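Local structure of trwC protein (Escherichia coli, 1OMH) at residues L84-S89 and R116-A121; Q126-I131 and A179-E184; E138-L143 and N168-S173. The protein recognises and processes origin-of-transfer DNA during bacterial conjugation, this chain being the N-terminal relaxase domain of a longer protein. All coordinates share one frame; numbering follows the deposited sequence.

Contact 1 of 3, residues L84-S89 and R116-A121. With nucleotides of chain A.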
loop_
_atom_site.group_PDB
_atom_site.type_symbol
_atom_site.label_atom_id
_atom_site.label_comp_id
_atom_site.label_asym_id
_atom_site.label_seq_id
_atom_site.Cartn_x
_atom_site.Cartn_y
_atom_site.Cartn_z
ATOM N N LEU B 84 4.963 -7.315 -6.295
ATOM C CA LEU B 84 3.762 -6.525 -6.494
ATOM C C LEU B 84 3.546 -5.735 -5.218
ATOM O O LEU B 84 3.387 -6.315 -4.144
ATOM C CB LEU B 84 2.568 -7.452 -6.737
ATOM C CG LEU B 84 1.202 -6.787 -6.910
ATOM C CD1 LEU B 84 1.244 -5.836 -8.106
ATOM C CD2 LEU B 84 0.133 -7.858 -7.100
ATOM N N ASP B 85 3.560 -4.416 -5.334
ATOM C CA ASP B 85 3.357 -3.564 -4.176
ATOM C C ASP B 85 1.903 -3.133 -4.066
ATOM O O ASP B 85 1.355 -2.540 -4.993
ATOM C CB ASP B 85 4.247 -2.320 -4.268
ATOM C CG ASP B 85 4.103 -1.397 -3.056
ATOM O OD1 ASP B 85 3.479 -1.798 -2.050
ATOM O OD2 ASP B 85 4.631 -0.267 -3.108
ATOM N N LEU B 86 1.274 -3.460 -2.942
ATOM C CA LEU B 86 -0.098 -3.044 -2.702
ATOM C C LEU B 86 0.020 -1.964 -1.623
ATOM O O LEU B 86 0.393 -2.245 -0.482
ATOM C CB LEU B 86 -0.960 -4.216 -2.210
ATOM C CG LEU B 86 -1.233 -5.400 -3.153
ATOM C CD1 LEU B 86 -2.293 -6.309 -2.544
ATOM C CD2 LEU B 86 -1.708 -4.909 -4.503
ATOM N N THR B 87 -0.272 -0.727 -2.004
ATOM C CA THR B 87 -0.181 0.400 -1.083
ATOM C C THR B 87 -1.547 0.780 -0.526
ATOM O O THR B 87 -2.407 1.276 -1.257
ATOM C CB THR B 87 0.424 1.625 -1.785
ATOM O OG1 THR B 87 1.742 1.299 -2.242
ATOM C CG2 THR B 87 0.486 2.818 -0.840
ATOM N N PHE B 88 -1.725 0.528 0.769
ATOM C CA PHE B 88 -2.959 0.828 1.487
ATOM C C PHE B 88 -2.813 2.176 2.191
ATOM O O PHE B 88 -1.929 2.343 3.022
ATOM C CB PHE B 88 -3.239 -0.227 2.567
ATOM C CG PHE B 88 -3.449 -1.612 2.042
ATOM C CD1 PHE B 88 -2.365 -2.421 1.707
ATOM C CD2 PHE B 88 -4.737 -2.116 1.890
ATOM C CE1 PHE B 88 -2.563 -3.721 1.228
ATOM C CE2 PHE B 88 -4.944 -3.414 1.410
ATOM C CZ PHE B 88 -3.857 -4.214 1.081
ATOM N N SER B 89 -3.697 3.118 1.885
ATOM C CA SER B 89 -3.642 4.435 2.508
ATOM C C SER B 89 -4.967 4.763 3.185
ATOM O O SER B 89 -6.032 4.597 2.604
ATOM C CB SER B 89 -3.327 5.492 1.453
ATOM O OG SER B 89 -2.095 5.186 0.815
ATOM N N ARG B 116 -6.103 -8.299 7.096
ATOM C CA ARG B 116 -7.285 -9.022 6.647
ATOM C C ARG B 116 -7.463 -8.943 5.134
ATOM O O ARG B 116 -7.884 -9.911 4.495
ATOM C CB ARG B 116 -8.525 -8.482 7.359
ATOM C CG ARG B 116 -8.550 -8.816 8.843
ATOM C CD ARG B 116 -9.638 -8.045 9.564
ATOM N NE ARG B 116 -9.604 -8.269 11.007
ATOM C CZ ARG B 116 -10.288 -7.550 11.891
ATOM N NH1 ARG B 116 -11.064 -6.555 11.480
ATOM N NH2 ARG B 116 -10.197 -7.827 13.185
ATOM N N THR B 117 -7.133 -7.796 4.552
ATOM C CA THR B 117 -7.268 -7.646 3.112
ATOM C C THR B 117 -6.242 -8.532 2.414
ATOM O O THR B 117 -6.546 -9.169 1.403
ATOM C CB THR B 117 -7.064 -6.184 2.683
ATOM O OG1 THR B 117 -7.973 -5.348 3.410
ATOM C CG2 THR B 117 -7.325 -6.018 1.191
ATOM N N LEU B 118 -5.030 -8.587 2.962
ATOM C CA LEU B 118 -3.982 -9.399 2.367
ATOM C C LEU B 118 -4.318 -10.887 2.430
ATOM O O LEU B 118 -3.837 -11.672 1.613
ATOM C CB LEU B 118 -2.638 -9.118 3.052
ATOM C CG LEU B 118 -2.046 -7.735 2.753
ATOM C CD1 LEU B 118 -0.808 -7.508 3.592
ATOM C CD2 LEU B 118 -1.714 -7.629 1.267
ATOM N N GLU B 119 -5.133 -11.276 3.403
ATOM C CA GLU B 119 -5.531 -12.676 3.522
ATOM C C GLU B 119 -6.366 -13.019 2.296
ATOM O O GLU B 119 -6.254 -14.103 1.735
ATOM C CB GLU B 119 -6.371 -12.904 4.777
ATOM C CG GLU B 119 -5.591 -12.959 6.081
ATOM C CD GLU B 119 -6.478 -13.316 7.261
ATOM O OE1 GLU B 119 -7.046 -14.429 7.266
ATOM O OE2 GLU B 119 -6.616 -12.486 8.181
ATOM N N GLN B 120 -7.200 -12.074 1.879
ATOM C CA GLN B 120 -8.049 -12.283 0.720
ATOM C C GLN B 120 -7.264 -12.187 -0.577
ATOM O O GLN B 120 -7.611 -12.824 -1.580
ATOM C CB GLN B 120 -9.220 -11.300 0.752
ATOM C CG GLN B 120 -10.205 -11.669 1.858
ATOM C CD GLN B 120 -11.426 -10.776 1.918
ATOM O OE1 GLN B 120 -12.099 -10.550 0.914
ATOM N NE2 GLN B 120 -11.728 -10.274 3.109
ATOM N N ALA B 121 -6.196 -11.398 -0.563
ATOM C CA ALA B 121 -5.356 -11.286 -1.745
ATOM C C ALA B 121 -4.625 -12.627 -1.859
ATOM O O ALA B 121 -4.414 -13.140 -2.957
ATOM C CB ALA B 121 -4.350 -10.148 -1.577
ATOM P P DT A 23 -9.434 12.917 -0.562
ATOM O OP1 DT A 23 -10.073 12.891 0.777
ATOM O OP2 DT A 23 -9.782 13.991 -1.521
ATOM O "O5'" DT A 23 -7.843 12.837 -0.392
ATOM C "C5'" DT A 23 -7.108 13.784 0.435
ATOM C "C4'" DT A 23 -6.002 13.062 1.178
ATOM O "O4'" DT A 23 -6.585 11.907 1.792
ATOM C "C3'" DT A 23 -4.770 12.581 0.387
ATOM O "O3'" DT A 23 -3.674 13.174 1.103
ATOM C "C2'" DT A 23 -4.459 11.223 0.995
ATOM C "C1'" DT A 23 -5.703 10.818 1.762
ATOM N N1 DT A 23 -6.471 9.606 1.425
ATOM C C2 DT A 23 -5.823 8.399 1.332
ATOM O O2 DT A 23 -4.610 8.292 1.360
ATOM N N3 DT A 23 -6.657 7.314 1.213
ATOM C C4 DT A 23 -8.041 7.325 1.155
ATOM O O4 DT A 23 -8.656 6.263 1.090
ATOM C C5 DT A 23 -8.647 8.640 1.183
ATOM C C7 DT A 23 -10.135 8.769 1.095
ATOM C C6 DT A 23 -7.841 9.696 1.297
#
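F88 and L86, on strand 81-89, meet T117, L118 and A121, on helix 104-122, in a helix-on-sheet packing within the relaxase fold. The strand lies between strands 2-8 and 158-167 of a five-stranded antiparallel sheet, and the helix segment runs over it at 149° to its direction, with the two short axes 11.4 Å apart at their closest. All five touching residues are buried.

The apolar contacts centre on F88. F88 and T117 reach toward each other tip to tip. CG2 of T117 lies at the ring edge, near the ring plane, 3.5 Å from F88 CE2. L118 comes in at a slant, its CD2 4.0 Å from F88 CE1. The same methyl serves L86 as well: L86 CD1 is 4.1 Å from L118 CD2, the two leucines sliding past each other in opposite directions. A121 adds a looser touch, its CB 4.5 Å from L86 CD1. Y196 of helix 189-206 also meets the F88 ring, with the ring planes steeply inclined.

Polar groups look elsewhere. T117 OG1 bonds back to A113 O within its own helix, while CG2, anti to the backbone N, is turned to the ring edge. From the strand, D85 OD2 bonds H163 ND1; H163 is one of three histidines that hold zinc or copper in other structures of this protein, while this one is metal-free. At the strand end the backbone meets DNA: N3 of DT23 of chain A gives a weak hydrogen bond to S89 O, 3.1 Å long.

Contact 2 of 3, residues Q126-I131 and A179-E184. With nucleotides of chain A.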
loop_
_atom_site.group_PDB
_atom_site.type_symbol
_atom_site.label_atom_id
_atom_site.label_comp_id
_atom_site.label_asym_id
_atom_site.label_seq_id
_atom_site.Cartn_x
_atom_site.Cartn_y
_atom_site.Cartn_z
ATOM N N GLN B 126 -1.951 -17.391 -7.360
ATOM C CA GLN B 126 -1.972 -18.452 -8.354
ATOM C C GLN B 126 -0.634 -18.608 -9.054
ATOM O O GLN B 126 0.223 -17.728 -9.007
ATOM C CB GLN B 126 -3.030 -18.174 -9.421
ATOM C CG GLN B 126 -4.434 -17.975 -8.898
ATOM C CD GLN B 126 -5.461 -17.993 -10.013
ATOM O OE1 GLN B 126 -5.344 -17.253 -10.996
ATOM N NE2 GLN B 126 -6.477 -18.845 -9.866
ATOM N N ALA B 127 -0.474 -19.744 -9.720
ATOM C CA ALA B 127 0.739 -20.043 -10.469
ATOM C C ALA B 127 0.335 -20.984 -11.594
ATOM O O ALA B 127 -0.754 -21.543 -11.571
ATOM C CB ALA B 127 1.764 -20.714 -9.565
ATOM N N ARG B 128 1.204 -21.148 -12.581
ATOM C CA ARG B 128 0.901 -22.045 -13.683
ATOM C C ARG B 128 1.756 -23.305 -13.611
ATOM O O ARG B 128 2.744 -23.364 -12.879
ATOM C CB ARG B 128 1.141 -21.347 -15.023
ATOM C CG ARG B 128 0.272 -20.119 -15.238
ATOM C CD ARG B 128 1.141 -18.920 -15.561
ATOM N NE ARG B 128 1.229 -18.662 -16.988
ATOM C CZ ARG B 128 2.007 -17.731 -17.529
ATOM N NH1 ARG B 128 2.777 -16.969 -16.761
ATOM N NH2 ARG B 128 1.995 -17.546 -18.840
ATOM N N GLN B 129 1.340 -24.318 -14.363
ATOM C CA GLN B 129 2.059 -25.581 -14.459
ATOM C C GLN B 129 1.667 -26.165 -15.812
ATOM O O GLN B 129 0.480 -26.338 -16.100
ATOM C CB GLN B 129 1.671 -26.543 -13.330
ATOM C CG GLN B 129 2.530 -27.808 -13.316
ATOM C CD GLN B 129 2.301 -28.696 -12.105
ATOM O OE1 GLN B 129 2.992 -29.699 -11.929
ATOM N NE2 GLN B 129 1.335 -28.338 -11.267
ATOM N N LYS B 130 2.668 -26.436 -16.643
ATOM C CA LYS B 130 2.448 -26.980 -17.976
ATOM C C LYS B 130 2.824 -28.456 -18.030
ATOM O O LYS B 130 3.996 -28.804 -17.901
ATOM C CB LYS B 130 3.292 -26.215 -18.998
ATOM C CG LYS B 130 3.140 -26.703 -20.433
ATOM C CD LYS B 130 4.225 -26.134 -21.333
ATOM C CE LYS B 130 4.188 -24.620 -21.372
ATOM N NZ LYS B 130 5.265 -24.052 -22.226
ATOM N N ILE B 131 1.828 -29.315 -18.216
ATOM C CA ILE B 131 2.063 -30.752 -18.303
ATOM C C ILE B 131 1.745 -31.216 -19.718
ATOM O O ILE B 131 0.587 -31.199 -20.136
ATOM C CB ILE B 131 1.167 -31.548 -17.329
ATOM C CG1 ILE B 131 1.304 -31.004 -15.907
ATOM C CG2 ILE B 131 1.549 -33.022 -17.371
ATOM C CD1 ILE B 131 2.726 -30.905 -15.415
ATOM N N ALA B 179 7.023 -18.174 -10.147
ATOM C CA ALA B 179 6.588 -16.791 -10.200
ATOM C C ALA B 179 5.085 -16.765 -9.980
ATOM O O ALA B 179 4.378 -17.721 -10.312
ATOM C CB ALA B 179 6.931 -16.189 -11.550
ATOM N N LEU B 180 4.596 -15.675 -9.406
ATOM C CA LEU B 180 3.169 -15.545 -9.146
ATOM C C LEU B 180 2.418 -15.080 -10.393
ATOM O O LEU B 180 2.890 -14.202 -11.118
ATOM C CB LEU B 180 2.950 -14.534 -8.013
ATOM C CG LEU B 180 1.530 -14.085 -7.668
ATOM C CD1 LEU B 180 0.830 -15.154 -6.831
ATOM C CD2 LEU B 180 1.593 -12.762 -6.892
ATOM N N LYS B 181 1.278 -15.702 -10.681
ATOM C CA LYS B 181 0.465 -15.224 -11.793
ATOM C C LYS B 181 -0.404 -14.239 -11.010
ATOM O O LYS B 181 -1.337 -14.645 -10.325
ATOM C CB LYS B 181 -0.398 -16.332 -12.395
ATOM C CG LYS B 181 -1.299 -15.822 -13.526
ATOM C CD LYS B 181 -1.987 -16.942 -14.284
ATOM C CE LYS B 181 -2.801 -16.371 -15.437
ATOM N NZ LYS B 181 -1.971 -15.485 -16.306
ATOM N N ASN B 182 -0.065 -12.954 -11.091
ATOM C CA ASN B 182 -0.753 -11.908 -10.329
ATOM C C ASN B 182 -2.128 -11.467 -10.810
ATOM O O ASN B 182 -2.787 -10.655 -10.153
ATOM C CB ASN B 182 0.145 -10.662 -10.228
ATOM C CG ASN B 182 0.347 -9.967 -11.571
ATOM O OD1 ASN B 182 -0.534 -9.984 -12.435
ATOM N ND2 ASN B 182 1.505 -9.332 -11.742
ATOM N N ASP B 183 -2.557 -11.998 -11.949
ATOM C CA ASP B 183 -3.839 -11.641 -12.546
ATOM C C ASP B 183 -4.973 -11.419 -11.565
ATOM O O ASP B 183 -5.527 -10.317 -11.483
ATOM C CB ASP B 183 -4.254 -12.710 -13.557
ATOM C CG ASP B 183 -3.342 -12.750 -14.757
ATOM O OD1 ASP B 183 -2.143 -12.408 -14.608
ATOM O OD2 ASP B 183 -3.812 -13.134 -15.846
ATOM N N GLU B 184 -5.328 -12.462 -10.825
ATOM C CA GLU B 184 -6.432 -12.379 -9.878
ATOM C C GLU B 184 -6.280 -11.265 -8.852
ATOM O O GLU B 184 -7.252 -10.599 -8.510
ATOM C CB GLU B 184 -6.615 -13.717 -9.158
ATOM C CG GLU B 184 -7.277 -14.805 -9.996
ATOM C CD GLU B 184 -8.728 -14.490 -10.329
ATOM O OE1 GLU B 184 -8.996 -13.952 -11.423
ATOM O OE2 GLU B 184 -9.606 -14.779 -9.489
ATOM P P DG A 12 5.809 -30.911 -19.675
ATOM O OP1 DG A 12 5.327 -31.979 -18.758
ATOM O OP2 DG A 12 4.904 -30.379 -20.724
ATOM O "O5'" DG A 12 6.309 -29.677 -18.802
ATOM C "C5'" DG A 12 7.018 -29.893 -17.587
ATOM C "C4'" DG A 12 7.899 -28.708 -17.264
ATOM O "O4'" DG A 12 8.795 -28.484 -18.379
ATOM C "C3'" DG A 12 7.138 -27.389 -17.094
ATOM O "O3'" DG A 12 7.082 -27.090 -15.687
ATOM C "C2'" DG A 12 8.129 -26.352 -17.591
ATOM C "C1'" DG A 12 9.088 -27.104 -18.480
ATOM N N9 DG A 12 9.166 -26.699 -19.877
ATOM C C8 DG A 12 8.787 -27.387 -21.006
ATOM N N7 DG A 12 9.057 -26.742 -22.111
ATOM C C5 DG A 12 9.637 -25.553 -21.682
ATOM C C6 DG A 12 10.148 -24.452 -22.419
ATOM O O6 DG A 12 10.200 -24.298 -23.645
ATOM N N1 DG A 12 10.642 -23.457 -21.575
ATOM C C2 DG A 12 10.649 -23.518 -20.203
ATOM N N2 DG A 12 11.165 -22.466 -19.558
ATOM N N3 DG A 12 10.184 -24.536 -19.511
ATOM C C4 DG A 12 9.697 -25.511 -20.308
ATOM P P DT A 14 7.553 -19.627 -13.536
ATOM O OP1 DT A 14 8.240 -19.243 -12.273
ATOM O OP2 DT A 14 6.131 -20.059 -13.494
ATOM O "O5'" DT A 14 7.737 -18.445 -14.591
ATOM C "C5'" DT A 14 8.967 -17.720 -14.640
ATOM C "C4'" DT A 14 8.968 -16.661 -15.723
ATOM O "O4'" DT A 14 8.880 -17.277 -17.032
ATOM C "C3'" DT A 14 7.821 -15.650 -15.667
ATOM O "O3'" DT A 14 8.316 -14.434 -15.087
ATOM C "C2'" DT A 14 7.619 -15.268 -17.126
ATOM C "C1'" DT A 14 8.183 -16.428 -17.934
ATOM N N1 DT A 14 7.219 -17.236 -18.723
ATOM C C2 DT A 14 7.127 -16.987 -20.077
ATOM O O2 DT A 14 7.772 -16.126 -20.647
ATOM N N3 DT A 14 6.242 -17.795 -20.747
ATOM C C4 DT A 14 5.459 -18.799 -20.218
ATOM O O4 DT A 14 4.718 -19.450 -20.960
ATOM C C5 DT A 14 5.593 -18.996 -18.792
ATOM C C7 DT A 14 4.771 -20.051 -18.123
ATOM C C6 DT A 14 6.452 -18.213 -18.126
ATOM P P DG A 17 2.634 -4.897 -22.089
ATOM O OP1 DG A 17 2.597 -4.260 -23.429
ATOM O OP2 DG A 17 3.333 -4.216 -20.976
ATOM O "O5'" DG A 17 1.131 -5.167 -21.631
ATOM C "C5'" DG A 17 0.095 -5.417 -22.585
ATOM C "C4'" DG A 17 -1.139 -5.928 -21.876
ATOM O "O4'" DG A 17 -0.759 -7.093 -21.118
ATOM C "C3'" DG A 17 -1.718 -4.945 -20.853
ATOM O "O3'" DG A 17 -2.975 -4.503 -21.391
ATOM C "C2'" DG A 17 -2.226 -5.849 -19.746
ATOM C "C1'" DG A 17 -1.506 -7.148 -19.928
ATOM N N9 DG A 17 -0.677 -7.652 -18.847
ATOM C C8 DG A 17 0.572 -7.261 -18.421
ATOM N N7 DG A 17 1.046 -8.033 -17.478
ATOM C C5 DG A 17 0.034 -8.960 -17.260
ATOM C C6 DG A 17 -0.045 -10.056 -16.363
ATOM O O6 DG A 17 0.801 -10.454 -15.546
ATOM N N1 DG A 17 -1.267 -10.723 -16.484
ATOM C C2 DG A 17 -2.277 -10.379 -17.353
ATOM N N2 DG A 17 -3.385 -11.128 -17.335
ATOM N N3 DG A 17 -2.208 -9.367 -18.183
ATOM C C4 DG A 17 -1.036 -8.712 -18.084
HETATM O O HOH W 1 -3.994 -14.913 -11.217
HETATM O O HOH W 2 3.782 -19.681 -12.062
#
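R128 bends at chi2 (126°), which sets its CD, and again at chi3, whereas K181 is extended as far as CE and turns only at chi4 (53°), which sets NZ. The two side chains cross at about a right angle, R128 CD 3.9 Å from K181 CD. The charged ends come close without touching, R128 NE 4.6 Å from K181 NZ, and the lysine turns to D183, forming a salt bridge from NZ to OD2 (3.0 Å) from above the carboxylate plane. That carboxylate probably offsets the like charges; it also accepts N1 and N2 of DG17 of chain A, with D183 OD1 2.7 Å from N1. The thymine methyl C7 of DT14 of chain A sits over the centre of one face of the R128 guanidinium, 3.7 Å from CZ, while NH2 bonds a guanine O6.

One direct backbone bond joins the segments, K181 N to Q126 O at 2.8 Å, nearly straight at 170°. L180 CD1 packs against the same oxygen. Q126 OE1 lies 3.3 Å from E184 CG and shares a water with K181 O and E184 N; Q126 NE2 bonds T139 OG1. A second water joins R128 N, A179 O and OP2 of DT14 of chain A, whose OP1 takes A179 N at 2.7 Å.

Thus strand 126-131, paired with strand 134-139 in a two-stranded ribbon, rests on the connection entering helix 183-187, and bound DNA touches both.

Contact 3 of 3, residues E138-L143 and N168-S173. With nucleotides of chain A.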
loop_
_atom_site.group_PDB
_atom_site.type_symbol
_atom_site.label_atom_id
_atom_site.label_comp_id
_atom_site.label_asym_id
_atom_site.label_seq_id
_atom_site.Cartn_x
_atom_site.Cartn_y
_atom_site.Cartn_z
ATOM N N GLU B 138 -3.212 -22.905 -11.343
ATOM C CA GLU B 138 -3.462 -23.428 -10.010
ATOM C C GLU B 138 -3.561 -22.322 -8.977
ATOM O O GLU B 138 -2.745 -21.398 -8.972
ATOM C CB GLU B 138 -2.337 -24.386 -9.613
ATOM C CG GLU B 138 -2.522 -25.064 -8.255
ATOM C CD GLU B 138 -1.248 -25.731 -7.758
ATOM O OE1 GLU B 138 -0.526 -26.326 -8.591
ATOM O OE2 GLU B 138 -0.974 -25.672 -6.538
ATOM N N THR B 139 -4.573 -22.411 -8.120
ATOM C CA THR B 139 -4.744 -21.443 -7.053
ATOM C C THR B 139 -3.936 -22.034 -5.898
ATOM O O THR B 139 -4.339 -23.022 -5.278
ATOM C CB THR B 139 -6.224 -21.300 -6.645
ATOM O OG1 THR B 139 -6.982 -20.820 -7.762
ATOM C CG2 THR B 139 -6.369 -20.315 -5.488
ATOM N N THR B 140 -2.773 -21.439 -5.648
ATOM C CA THR B 140 -1.861 -21.888 -4.603
ATOM C C THR B 140 -2.271 -21.429 -3.211
ATOM O O THR B 140 -2.030 -22.124 -2.222
ATOM C CB THR B 140 -0.452 -21.379 -4.886
ATOM O OG1 THR B 140 -0.475 -19.948 -4.950
ATOM C CG2 THR B 140 0.041 -21.917 -6.218
ATOM N N GLY B 141 -2.869 -20.245 -3.135
ATOM C CA GLY B 141 -3.317 -19.728 -1.857
ATOM C C GLY B 141 -2.226 -19.395 -0.857
ATOM O O GLY B 141 -2.468 -19.408 0.345
ATOM N N ASN B 142 -1.020 -19.114 -1.332
ATOM C CA ASN B 142 0.057 -18.761 -0.415
ATOM C C ASN B 142 0.932 -17.656 -0.993
ATOM O O ASN B 142 1.243 -17.647 -2.180
ATOM C CB ASN B 142 0.898 -20.004 -0.043
ATOM C CG ASN B 142 1.668 -20.585 -1.218
ATOM O OD1 ASN B 142 2.784 -20.156 -1.526
ATOM N ND2 ASN B 142 1.075 -21.573 -1.880
ATOM N N LEU B 143 1.307 -16.711 -0.143
ATOM C CA LEU B 143 2.139 -15.597 -0.573
ATOM C C LEU B 143 3.226 -15.298 0.451
ATOM O O LEU B 143 3.136 -15.715 1.608
ATOM C CB LEU B 143 1.280 -14.335 -0.753
ATOM C CG LEU B 143 0.271 -14.269 -1.897
ATOM C CD1 LEU B 143 -0.554 -12.987 -1.780
ATOM C CD2 LEU B 143 1.008 -14.325 -3.222
ATOM N N ASN B 168 7.408 -11.859 -5.859
ATOM C CA ASN B 168 7.034 -12.628 -7.044
ATOM C C ASN B 168 7.343 -14.112 -6.863
ATOM O O ASN B 168 8.209 -14.663 -7.544
ATOM C CB ASN B 168 7.787 -12.071 -8.256
ATOM C CG ASN B 168 7.252 -12.587 -9.577
ATOM O OD1 ASN B 168 7.795 -12.268 -10.640
ATOM N ND2 ASN B 168 6.187 -13.379 -9.524
HETATM N N MSE B 169 6.625 -14.763 -5.957
HETATM C CA MSE B 169 6.863 -16.176 -5.698
HETATM C C MSE B 169 5.709 -16.842 -4.979
HETATM O O MSE B 169 5.007 -16.217 -4.188
HETATM C CB MSE B 169 8.124 -16.342 -4.846
HETATM C CG MSE B 169 7.988 -15.724 -3.465
HETATM SE SE MSE B 169 9.647 -15.826 -2.468
HETATM C CE MSE B 169 10.700 -14.913 -3.693
ATOM N N THR B 170 5.532 -18.129 -5.247
ATOM C CA THR B 170 4.478 -18.901 -4.615
ATOM C C THR B 170 4.810 -20.382 -4.794
ATOM O O THR B 170 5.383 -20.776 -5.802
ATOM C CB THR B 170 3.099 -18.554 -5.233
ATOM O OG1 THR B 170 2.066 -19.245 -4.527
ATOM C CG2 THR B 170 3.054 -18.918 -6.712
ATOM N N LYS B 171 4.479 -21.194 -3.796
ATOM C CA LYS B 171 4.765 -22.630 -3.849
ATOM C C LYS B 171 3.559 -23.430 -4.323
ATOM O O LYS B 171 2.481 -23.335 -3.746
ATOM C CB LYS B 171 5.189 -23.152 -2.469
ATOM C CG LYS B 171 5.544 -24.639 -2.468
ATOM C CD LYS B 171 5.057 -25.338 -1.201
ATOM C CE LYS B 171 6.002 -25.139 -0.030
ATOM N NZ LYS B 171 7.234 -25.965 -0.175
ATOM N N ARG B 172 3.753 -24.232 -5.362
ATOM C CA ARG B 172 2.671 -25.040 -5.911
ATOM C C ARG B 172 2.374 -26.291 -5.097
ATOM O O ARG B 172 3.131 -26.666 -4.201
ATOM C CB ARG B 172 2.985 -25.441 -7.350
ATOM C CG ARG B 172 3.242 -24.264 -8.258
ATOM C CD ARG B 172 3.302 -24.693 -9.704
ATOM N NE ARG B 172 4.219 -25.808 -9.898
ATOM C CZ ARG B 172 4.763 -26.123 -11.066
ATOM N NH1 ARG B 172 5.588 -27.157 -11.160
ATOM N NH2 ARG B 172 4.494 -25.389 -12.135
ATOM N N SER B 173 1.258 -26.932 -5.432
ATOM C CA SER B 173 0.806 -28.144 -4.760
ATOM C C SER B 173 1.873 -29.237 -4.777
ATOM O O SER B 173 1.969 -30.036 -3.848
ATOM C CB SER B 173 -0.465 -28.657 -5.442
ATOM O OG SER B 173 -1.402 -29.131 -4.490
ATOM P P DG A 13 6.413 -25.713 -15.172
ATOM O OP1 DG A 13 6.533 -25.696 -13.690
ATOM O OP2 DG A 13 5.074 -25.574 -15.799
ATOM O "O5'" DG A 13 7.370 -24.569 -15.734
ATOM C "C5'" DG A 13 8.520 -24.140 -14.991
ATOM C "C4'" DG A 13 8.948 -22.757 -15.431
ATOM O "O4'" DG A 13 9.181 -22.783 -16.849
ATOM C "C3'" DG A 13 7.919 -21.647 -15.201
ATOM O "O3'" DG A 13 8.426 -20.845 -14.125
ATOM C "C2'" DG A 13 8.129 -20.711 -16.381
ATOM C "C1'" DG A 13 8.806 -21.553 -17.435
ATOM N N9 DG A 13 8.108 -21.825 -18.686
ATOM C C8 DG A 13 7.256 -22.860 -18.998
ATOM N N7 DG A 13 6.941 -22.891 -20.267
ATOM C C5 DG A 13 7.592 -21.792 -20.806
ATOM C C6 DG A 13 7.651 -21.311 -22.142
ATOM O O6 DG A 13 7.124 -21.786 -23.166
ATOM N N1 DG A 13 8.429 -20.157 -22.228
ATOM C C2 DG A 13 9.067 -19.553 -21.165
ATOM N N2 DG A 13 9.770 -18.446 -21.415
ATOM N N3 DG A 13 9.023 -20.000 -19.935
ATOM C C4 DG A 13 8.281 -21.109 -19.828
#
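T170 OG1 lies within hydrogen-bonding distance of three oxygens of the facing segment: T140 OG1 at 2.7 Å, N142 O at 3.0 Å and, more loosely, N142 OD1 at 3.2 Å from T170 OG1. Its one proton cannot serve both N142 oxygens at once. T140 and T170 reach toward each other tip to tip, while N142 comes across T170 at about a right angle. T140 OG1 has a further weak link to A125 O.

The N142 amide does the second job. With CG between the backbone N and the carbonyl carbon (chi1 66°), it addresses both polar backbone atoms of K171: K171 N gives a bond to OD1 of N142 (3.0 Å, 169°), in the carbonyl plane on a lone pair, and ND2 of N142 gives one to K171 O (2.9 Å, 160°), also on a lone pair. The two bonds hold the amide's rotation, with a weak third from ND2 to T140 O. An alanine in place of N142 would probably leave K171 N and K171 O without their partners on the facing segment and take one of the oxygens near T170 OG1 away.

The contact joins the end of the two-stranded ribbon 126-139 to the loop after strand 158-167, a DNA-contacting part of the relaxase domain. E138, its chain extended, closes the other end: OE2 accepts S173 N at 2.8 Å on its syn lone pair. T140 CG2 packs near R172 CA. The R172 side chain leads away to the DNA, where its NH2 lies 2.6 Å from OP1 of DG13 of chain A; NH2 also bonds R128 O, and NH1 is paired with D174.

Overall arrangement
After strand 81-89 the chain passes through helix 92-99 and into helix 104-122, which contact 1 packs back on the sheet, closing a largely helical loop. Strand 126-131 then opens contact 2, strand 134-139 returns beside it, and contact 3 closes a mostly strand-built loop nested wholly inside that of contact 2. Their centres lie about 8 Å apart, and A127 O to E138 N, at 2.8 Å, joins them through the ribbon. Contact 1 lies farther off, its centre about 19 Å from that of contact 2 and 16 Å from that of contact 3, yet L84 packs on N182 and A121 on L143, which brings the five-stranded sheet and its helix against the ribbon and its loops.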